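Type II restriction enzyme MspI (Moraxella sp., PDB 1SA3) recognises the double-stranded DNA sequence 5'-CCGG-3' and cleaves it after the first cytosine, leaving fragments with 5'-phosphate ends. Local coordinates at residues R112-V126 against E195-V209. Residues are numbered along the deposited sequence; the frame is centred on the assembly and turned at random.
Sequences RLVPLNIKHSSKKKV and EGNILHPDLLIRFQV. With nucleotides of chain A.
Backbone bonds from N117 with L203 to S121 with V209 join 112-121 and 203-209 as parallel neighbours, axes 18° apart, central in the mixed sheet of this PDDEXK-clan nuclease; I205 N to N117 O (2.9 Å, 173°) is nearly straight. I118 N also bonds D99, a ligand of the bound sodium ion.

Among apolar contacts, I205 CD1 lies 4.1 Å from both L116 CD1 and I118 CG1, and I118 CG2 meets the F207 ring at its edge, in plane.

Two waters lie between N117 OD1 and R206, accepting from NE and NH2; the latter donates to OD1. N117 ND2 binds K97 O, and R206 NH1 pairs with the C-terminal carboxylate of G262. Just ahead of 203-209, D202 forms a salt bridge with R112: NH2 meets OD2 (2.9 Å) from above the carboxylate plane, while G196 N uses its syn lone pair and E195 CG covers one guanidinium face.

H120 N and ND1 hydrogen-bond to OP1 of DG6, S122 N and OG to OP1 of DG7, both of chain A; S121 OG donates to OP2 of DG7 of chain A and accepts from K123 N in an ST turn. The end of 112-121 and the following S122 thus grip two consecutive DNA phosphates, with 203-209 bonded alongside.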
# COMPACT_ATOMS: atom_id res chain seq x y z
N ARG E 112 -19.71 6.72 0.55
CA ARG E 112 -18.28 6.99 0.54
C ARG E 112 -17.60 5.88 -0.25
O ARG E 112 -17.82 4.70 0.00
CB ARG E 112 -17.73 7.01 1.98
CG ARG E 112 -16.21 6.86 2.12
CD ARG E 112 -15.43 7.94 1.41
NE ARG E 112 -13.99 7.70 1.39
CZ ARG E 112 -13.20 7.72 2.47
NH1 ARG E 112 -13.70 7.98 3.67
NH2 ARG E 112 -11.90 7.50 2.34
N LEU E 113 -16.80 6.27 -1.24
CA LEU E 113 -16.06 5.29 -2.02
C LEU E 113 -14.70 5.20 -1.35
O LEU E 113 -14.11 6.22 -0.99
CB LEU E 113 -15.90 5.75 -3.47
CG LEU E 113 -15.11 4.80 -4.37
CD1 LEU E 113 -15.89 3.51 -4.57
CD2 LEU E 113 -14.83 5.49 -5.70
N VAL E 114 -14.21 3.97 -1.17
CA VAL E 114 -12.91 3.78 -0.54
C VAL E 114 -11.95 2.97 -1.41
O VAL E 114 -11.97 1.74 -1.39
CB VAL E 114 -13.03 3.04 0.81
CG1 VAL E 114 -11.69 3.08 1.55
CG2 VAL E 114 -14.12 3.66 1.66
N PRO E 115 -11.11 3.66 -2.21
CA PRO E 115 -10.16 2.97 -3.07
C PRO E 115 -9.11 2.34 -2.16
O PRO E 115 -8.69 2.94 -1.15
CB PRO E 115 -9.60 4.10 -3.95
CG PRO E 115 -9.70 5.29 -3.06
CD PRO E 115 -11.08 5.11 -2.46
N LEU E 116 -8.69 1.13 -2.50
CA LEU E 116 -7.74 0.40 -1.67
C LEU E 116 -6.52 -0.10 -2.41
O LEU E 116 -6.58 -0.38 -3.61
CB LEU E 116 -8.42 -0.83 -1.05
CG LEU E 116 -9.84 -0.78 -0.49
CD1 LEU E 116 -10.39 -2.21 -0.41
CD2 LEU E 116 -9.86 -0.13 0.88
N ASN E 117 -5.42 -0.23 -1.68
CA ASN E 117 -4.21 -0.82 -2.23
C ASN E 117 -4.00 -2.01 -1.29
O ASN E 117 -3.98 -1.85 -0.07
CB ASN E 117 -3.02 0.13 -2.15
CG ASN E 117 -1.75 -0.51 -2.70
OD1 ASN E 117 -1.00 -1.15 -1.97
ND2 ASN E 117 -1.52 -0.36 -4.00
N ILE E 118 -3.86 -3.20 -1.86
CA ILE E 118 -3.73 -4.41 -1.04
C ILE E 118 -2.50 -5.23 -1.41
O ILE E 118 -2.27 -5.50 -2.59
CB ILE E 118 -4.97 -5.31 -1.20
CG1 ILE E 118 -6.23 -4.47 -0.99
CG2 ILE E 118 -4.92 -6.47 -0.19
CD1 ILE E 118 -7.54 -5.21 -1.26
N LYS E 119 -1.73 -5.63 -0.40
CA LYS E 119 -0.53 -6.42 -0.62
C LYS E 119 -0.38 -7.50 0.43
O LYS E 119 -1.06 -7.48 1.46
CB LYS E 119 0.73 -5.56 -0.56
CG LYS E 119 0.85 -4.48 -1.61
CD LYS E 119 2.17 -3.71 -1.42
CE LYS E 119 2.20 -2.46 -2.28
NZ LYS E 119 1.94 -2.78 -3.72
N HIS E 120 0.50 -8.46 0.16
CA HIS E 120 0.81 -9.52 1.11
C HIS E 120 2.33 -9.58 1.15
O HIS E 120 3.00 -9.32 0.15
CB HIS E 120 0.26 -10.88 0.64
CG HIS E 120 1.18 -11.63 -0.27
ND1 HIS E 120 1.44 -11.23 -1.57
CD2 HIS E 120 1.91 -12.75 -0.08
CE1 HIS E 120 2.28 -12.08 -2.13
NE2 HIS E 120 2.59 -13.01 -1.24
N SER E 121 2.87 -9.92 2.31
CA SER E 121 4.31 -10.00 2.48
C SER E 121 4.62 -10.76 3.75
O SER E 121 3.79 -10.84 4.66
CB SER E 121 4.92 -8.60 2.59
OG SER E 121 6.33 -8.67 2.81
N SER E 122 5.83 -11.31 3.81
CA SER E 122 6.27 -12.04 4.99
C SER E 122 7.05 -11.07 5.86
O SER E 122 7.42 -11.41 6.98
CB SER E 122 7.17 -13.20 4.58
OG SER E 122 8.28 -12.72 3.85
N LYS E 123 7.29 -9.87 5.34
CA LYS E 123 8.03 -8.82 6.04
C LYS E 123 7.17 -7.60 6.40
O LYS E 123 6.02 -7.49 5.97
CB LYS E 123 9.20 -8.33 5.18
CG LYS E 123 10.06 -9.44 4.57
CD LYS E 123 10.79 -10.21 5.64
CE LYS E 123 11.72 -11.24 5.03
NZ LYS E 123 12.54 -11.92 6.08
N LYS E 124 7.74 -6.69 7.18
CA LYS E 124 7.07 -5.46 7.61
C LYS E 124 7.09 -4.43 6.49
O LYS E 124 6.20 -3.59 6.39
CB LYS E 124 7.76 -4.86 8.84
CG LYS E 124 7.69 -5.70 10.10
CD LYS E 124 8.38 -4.98 11.24
CE LYS E 124 8.22 -5.71 12.56
NZ LYS E 124 8.76 -4.88 13.68
N LYS E 125 8.14 -4.49 5.68
CA LYS E 125 8.30 -3.57 4.55
C LYS E 125 8.35 -4.38 3.25
O LYS E 125 8.96 -5.44 3.19
CB LYS E 125 9.59 -2.75 4.70
CG LYS E 125 9.41 -1.37 5.33
CD LYS E 125 9.26 -1.42 6.84
CE LYS E 125 8.95 -0.04 7.41
NZ LYS E 125 9.87 1.00 6.87
N VAL E 126 7.69 -3.86 2.23
CA VAL E 126 7.66 -4.51 0.93
C VAL E 126 7.58 -3.44 -0.14
O VAL E 126 7.18 -2.30 0.12
CB VAL E 126 6.44 -5.43 0.83
CG1 VAL E 126 5.17 -4.60 0.91
CG2 VAL E 126 6.50 -6.24 -0.45
N GLU E 195 -9.32 11.89 -1.31
CA GLU E 195 -10.29 11.08 -0.58
C GLU E 195 -11.43 10.72 -1.52
O GLU E 195 -11.99 11.59 -2.20
CB GLU E 195 -10.86 11.82 0.64
CG GLU E 195 -11.64 10.92 1.60
CD GLU E 195 -12.52 11.69 2.58
OE1 GLU E 195 -13.72 11.92 2.28
OE2 GLU E 195 -12.01 12.07 3.66
N GLY E 196 -11.76 9.43 -1.58
CA GLY E 196 -12.85 8.98 -2.43
C GLY E 196 -12.59 9.05 -3.93
O GLY E 196 -13.51 8.86 -4.72
N ASN E 197 -11.36 9.32 -4.32
CA ASN E 197 -11.01 9.39 -5.74
C ASN E 197 -10.48 8.02 -6.15
O ASN E 197 -9.46 7.58 -5.64
CB ASN E 197 -9.93 10.45 -5.97
CG ASN E 197 -9.64 10.69 -7.44
OD1 ASN E 197 -9.68 9.77 -8.26
ND2 ASN E 197 -9.34 11.94 -7.78
N ILE E 198 -11.16 7.35 -7.07
CA ILE E 198 -10.75 6.01 -7.48
C ILE E 198 -9.31 5.90 -8.02
O ILE E 198 -8.72 4.82 -7.98
CB ILE E 198 -11.75 5.42 -8.50
CG1 ILE E 198 -11.55 3.90 -8.61
CG2 ILE E 198 -11.58 6.09 -9.86
CD1 ILE E 198 -12.66 3.20 -9.37
N LEU E 199 -8.75 7.00 -8.49
CA LEU E 199 -7.38 6.99 -9.02
C LEU E 199 -6.31 6.95 -7.93
O LEU E 199 -5.14 6.70 -8.22
CB LEU E 199 -7.14 8.23 -9.89
CG LEU E 199 -8.05 8.38 -11.11
CD1 LEU E 199 -7.78 9.71 -11.80
CD2 LEU E 199 -7.82 7.22 -12.07
N HIS E 200 -6.69 7.22 -6.68
CA HIS E 200 -5.74 7.24 -5.56
C HIS E 200 -6.26 6.47 -4.35
O HIS E 200 -7.29 6.83 -3.77
CB HIS E 200 -5.46 8.69 -5.16
CG HIS E 200 -5.07 9.56 -6.31
ND1 HIS E 200 -3.87 9.42 -6.98
CD2 HIS E 200 -5.75 10.53 -6.96
CE1 HIS E 200 -3.84 10.26 -8.00
NE2 HIS E 200 -4.96 10.95 -8.01
N PRO E 201 -5.55 5.41 -3.93
CA PRO E 201 -5.98 4.61 -2.77
C PRO E 201 -6.07 5.45 -1.50
O PRO E 201 -5.22 6.32 -1.28
CB PRO E 201 -4.87 3.55 -2.64
CG PRO E 201 -4.24 3.51 -3.99
CD PRO E 201 -4.25 4.94 -4.45
N ASP E 202 -7.09 5.18 -0.68
CA ASP E 202 -7.30 5.89 0.58
C ASP E 202 -6.81 5.07 1.77
O ASP E 202 -6.52 5.62 2.83
CB ASP E 202 -8.79 6.19 0.79
CG ASP E 202 -9.28 7.33 -0.08
OD1 ASP E 202 -8.44 8.07 -0.62
OD2 ASP E 202 -10.52 7.48 -0.21
N LEU E 203 -6.72 3.76 1.58
CA LEU E 203 -6.27 2.86 2.63
C LEU E 203 -5.23 1.90 2.09
O LEU E 203 -5.33 1.44 0.95
CB LEU E 203 -7.44 2.03 3.17
CG LEU E 203 -8.60 2.70 3.90
CD1 LEU E 203 -9.60 1.61 4.32
CD2 LEU E 203 -8.09 3.44 5.13
N LEU E 204 -4.23 1.60 2.90
CA LEU E 204 -3.18 0.66 2.52
C LEU E 204 -3.37 -0.55 3.43
O LEU E 204 -3.22 -0.46 4.66
CB LEU E 204 -1.80 1.28 2.75
CG LEU E 204 -1.59 2.67 2.13
CD1 LEU E 204 -0.18 3.16 2.43
CD2 LEU E 204 -1.83 2.60 0.60
N ILE E 205 -3.74 -1.67 2.82
CA ILE E 205 -3.98 -2.91 3.53
C ILE E 205 -2.78 -3.82 3.33
O ILE E 205 -2.40 -4.11 2.20
CB ILE E 205 -5.25 -3.61 2.98
CG1 ILE E 205 -6.46 -2.69 3.17
CG2 ILE E 205 -5.49 -4.95 3.68
CD1 ILE E 205 -7.77 -3.26 2.62
N ARG E 206 -2.18 -4.26 4.43
CA ARG E 206 -1.01 -5.13 4.37
C ARG E 206 -1.22 -6.42 5.15
O ARG E 206 -1.27 -6.41 6.38
CB ARG E 206 0.22 -4.41 4.92
CG ARG E 206 0.59 -3.12 4.20
CD ARG E 206 1.03 -3.39 2.77
NE ARG E 206 1.45 -2.16 2.10
CZ ARG E 206 2.51 -1.44 2.47
NH1 ARG E 206 3.25 -1.82 3.50
NH2 ARG E 206 2.82 -0.33 1.82
N PHE E 207 -1.34 -7.53 4.43
CA PHE E 207 -1.51 -8.84 5.06
C PHE E 207 -0.13 -9.42 5.31
O PHE E 207 0.71 -9.46 4.41
CB PHE E 207 -2.27 -9.80 4.15
CG PHE E 207 -3.74 -9.56 4.10
CD1 PHE E 207 -4.32 -8.86 3.05
CD2 PHE E 207 -4.56 -10.04 5.12
CE1 PHE E 207 -5.70 -8.65 3.01
CE2 PHE E 207 -5.93 -9.83 5.09
CZ PHE E 207 -6.50 -9.14 4.03
N GLN E 208 0.11 -9.85 6.54
CA GLN E 208 1.38 -10.48 6.87
C GLN E 208 1.12 -11.97 6.67
O GLN E 208 0.29 -12.57 7.36
CB GLN E 208 1.77 -10.19 8.31
CG GLN E 208 3.11 -10.80 8.68
CD GLN E 208 3.56 -10.39 10.06
OE1 GLN E 208 2.77 -10.42 11.01
NE2 GLN E 208 4.83 -10.02 10.19
N VAL E 209 1.82 -12.55 5.71
CA VAL E 209 1.65 -13.96 5.37
C VAL E 209 3.01 -14.64 5.40
O VAL E 209 3.92 -14.26 4.66
CB VAL E 209 1.04 -14.10 3.97
CG1 VAL E 209 0.87 -15.56 3.63
CG2 VAL E 209 -0.30 -13.38 3.92
P DG A 6 2.55 -8.26 -3.34
OP1 DG A 6 1.35 -8.68 -2.57
OP2 DG A 6 3.18 -6.94 -3.06
O5' DG A 6 3.69 -9.36 -3.22
C5' DG A 6 4.94 -9.07 -2.60
C4' DG A 6 5.91 -10.20 -2.86
O4' DG A 6 6.50 -9.93 -4.15
C3' DG A 6 7.07 -10.21 -1.87
O3' DG A 6 6.98 -11.23 -0.89
C2' DG A 6 8.30 -10.45 -2.71
C1' DG A 6 7.90 -10.17 -4.15
N9 DG A 6 8.59 -8.94 -4.52
C8 DG A 6 8.08 -7.66 -4.54
N7 DG A 6 9.00 -6.74 -4.75
C5 DG A 6 10.17 -7.46 -4.91
C6 DG A 6 11.51 -7.01 -5.16
O6 DG A 6 11.92 -5.85 -5.27
N1 DG A 6 12.40 -8.08 -5.26
C2 DG A 6 12.05 -9.42 -5.13
N2 DG A 6 13.06 -10.31 -5.26
N3 DG A 6 10.82 -9.84 -4.90
C4 DG A 6 9.94 -8.82 -4.80
P DG A 7 7.80 -11.05 0.48
OP1 DG A 7 7.21 -11.99 1.45
OP2 DG A 7 7.91 -9.61 0.82
O5' DG A 7 9.25 -11.55 0.09
C5' DG A 7 9.41 -12.78 -0.61
C4' DG A 7 10.87 -13.12 -0.74
O4' DG A 7 11.50 -12.17 -1.65
C3' DG A 7 11.64 -13.04 0.58
O3' DG A 7 12.56 -14.12 0.68
C2' DG A 7 12.40 -11.73 0.47
C1' DG A 7 12.65 -11.62 -1.03
N9 DG A 7 12.79 -10.24 -1.48
C8 DG A 7 11.81 -9.27 -1.51
N7 DG A 7 12.26 -8.11 -1.89
C5 DG A 7 13.61 -8.32 -2.14
C6 DG A 7 14.63 -7.42 -2.57
O6 DG A 7 14.54 -6.20 -2.82
N1 DG A 7 15.87 -8.06 -2.68
C2 DG A 7 16.09 -9.39 -2.42
N2 DG A 7 17.35 -9.83 -2.59
N3 DG A 7 15.16 -10.24 -2.02
C4 DG A 7 13.95 -9.64 -1.90
O HOH W 1 -0.95 -1.89 0.83
O HOH W 2 1.07 0.24 -0.31